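PDB 5C98: Agap007691-pb from Anopheles gambiae, which is a serpin that may inhibit serine proteases, although its own function has not been established. Local coordinates for residues Phe100-Glu105 / Ala137-Ser142. Sequence-based numbering, arbitrary orientation. Where two conformers were deposited one is given.
Sequences FVLVEE and ALAVNS
Phe100 and Leu102, two residues apart on strand 95-104, both touch the CG2 methyl of Val140 on helix 133-146. Phe100 CE2 lies 3.8 Å from Val140 CG2, and Leu102 CD1 comes to 3.7 Å from the same methyl. The phenyl ring meets Val140 obliquely, whereas the leucine side chain crosses it at about a right angle. With Val140 CG1 anti to the backbone N (chi1 180°), CG2 lies beside that nitrogen and anti to the carbonyl carbon, and is the branch turned to Phe100 and Leu102. Ala139 supplies a second apolar patch: Leu102 CD2 sits 4.1 Å from Ala139 CB, so the two branches of the leucine fork serve neighbouring helix residues.

The ring also touches the helix backbone. Phe100 CZ lies 3.7 Å from Ala139 O, a van der Waals approach. Phe143 of the same helix stacks on this ring, and Phe172 of strand 169-177 touches both Leu102 and Val140.

No hydrogen bond joins the two segments; the axes of strand 100-104 and helix 137-142 run nearly antiparallel at 163° with a closest approach of 9.5 Å. Strand 95-104, paired with 124-128 and 169-177, belongs to the central sheet A of the serpin fold, and helix 133-146 corresponds to helix F, packed across that sheet. With all four touching residues buried, the fit of side-chain shapes rather than polar pairing holds helix F against sheet A here.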
# COMPACT_ATOMS: atom_id res chain seq x y z
N PHE A 100 10.78 -6.71 -5.61
CA PHE A 100 11.37 -7.92 -6.17
C PHE A 100 11.16 -7.83 -7.67
O PHE A 100 10.11 -7.38 -8.13
CB PHE A 100 10.65 -9.12 -5.57
CG PHE A 100 11.20 -10.44 -5.98
CD1 PHE A 100 12.35 -10.92 -5.38
CD2 PHE A 100 10.58 -11.22 -6.95
CE1 PHE A 100 12.90 -12.15 -5.74
CE2 PHE A 100 11.11 -12.46 -7.31
CZ PHE A 100 12.28 -12.91 -6.72
N VAL A 101 12.17 -8.23 -8.41
CA VAL A 101 12.16 -8.11 -9.86
C VAL A 101 12.44 -9.47 -10.47
O VAL A 101 13.40 -10.15 -10.07
CB VAL A 101 13.21 -7.10 -10.34
CG1 VAL A 101 13.17 -6.90 -11.83
CG2 VAL A 101 13.07 -5.77 -9.61
N LEU A 102 11.61 -9.86 -11.44
CA LEU A 102 11.91 -11.01 -12.29
C LEU A 102 12.42 -10.53 -13.63
O LEU A 102 11.87 -9.60 -14.22
CB LEU A 102 10.68 -11.88 -12.54
CG LEU A 102 10.05 -12.59 -11.36
CD1 LEU A 102 8.78 -13.29 -11.81
CD2 LEU A 102 11.04 -13.60 -10.80
N VAL A 103 13.48 -11.16 -14.12
CA VAL A 103 13.99 -10.93 -15.46
C VAL A 103 14.12 -12.27 -16.16
O VAL A 103 14.42 -13.30 -15.54
CB VAL A 103 15.35 -10.19 -15.47
CG1 VAL A 103 15.21 -8.76 -14.98
CG2 VAL A 103 16.40 -10.94 -14.66
N GLU A 104 13.89 -12.26 -17.47
CA GLU A 104 14.06 -13.48 -18.27
C GLU A 104 15.52 -13.92 -18.25
O GLU A 104 16.42 -13.19 -18.68
CB GLU A 104 13.59 -13.23 -19.71
CG GLU A 104 13.96 -14.32 -20.73
CD GLU A 104 13.58 -15.73 -20.31
OE1 GLU A 104 12.45 -15.92 -19.79
OE2 GLU A 104 14.42 -16.64 -20.52
N GLU A 105 15.75 -15.16 -17.80
CA GLU A 105 17.10 -15.63 -17.53
C GLU A 105 17.94 -15.79 -18.79
O GLU A 105 19.17 -15.77 -18.70
CB GLU A 105 17.06 -16.96 -16.79
CG GLU A 105 16.45 -18.14 -17.57
CD GLU A 105 16.28 -19.39 -16.71
OE1 GLU A 105 16.50 -19.31 -15.49
OE2 GLU A 105 15.94 -20.46 -17.27
N ALA A 137 6.41 -18.00 -10.60
CA ALA A 137 5.61 -17.68 -9.41
C ALA A 137 6.29 -18.15 -8.13
O ALA A 137 6.23 -17.47 -7.10
CB ALA A 137 4.20 -18.27 -9.54
N LEU A 138 6.97 -19.30 -8.18
CA LEU A 138 7.63 -19.81 -6.99
C LEU A 138 8.74 -18.87 -6.53
O LEU A 138 8.93 -18.68 -5.32
CB LEU A 138 8.18 -21.21 -7.24
CG LEU A 138 8.79 -21.87 -6.00
CD1 LEU A 138 7.75 -22.02 -4.90
CD2 LEU A 138 9.40 -23.22 -6.35
N ALA A 139 9.48 -18.28 -7.45
CA ALA A 139 10.52 -17.35 -7.05
C ALA A 139 9.94 -16.19 -6.27
O ALA A 139 10.49 -15.78 -5.23
CB ALA A 139 11.28 -16.85 -8.29
N VAL A 140 8.82 -15.64 -6.73
CA VAL A 140 8.20 -14.51 -6.04
C VAL A 140 7.67 -14.96 -4.69
O VAL A 140 7.93 -14.33 -3.65
CB VAL A 140 7.07 -13.92 -6.90
CG1 VAL A 140 6.40 -12.74 -6.16
CG2 VAL A 140 7.61 -13.48 -8.27
N ASN A 141 6.89 -16.03 -4.68
CA ASN A 141 6.24 -16.45 -3.44
C ASN A 141 7.26 -16.85 -2.38
O ASN A 141 7.07 -16.53 -1.20
CB ASN A 141 5.25 -17.57 -3.70
CG ASN A 141 4.04 -17.10 -4.47
OD1 ASN A 141 3.63 -15.94 -4.33
ND2 ASN A 141 3.48 -17.97 -5.29
N SER A 142 8.34 -17.53 -2.78
CA SER A 142 9.35 -17.93 -1.81
C SER A 142 10.09 -16.72 -1.25
O SER A 142 10.41 -16.70 -0.05
CB SER A 142 10.30 -18.98 -2.40
OG SER A 142 11.10 -18.46 -3.44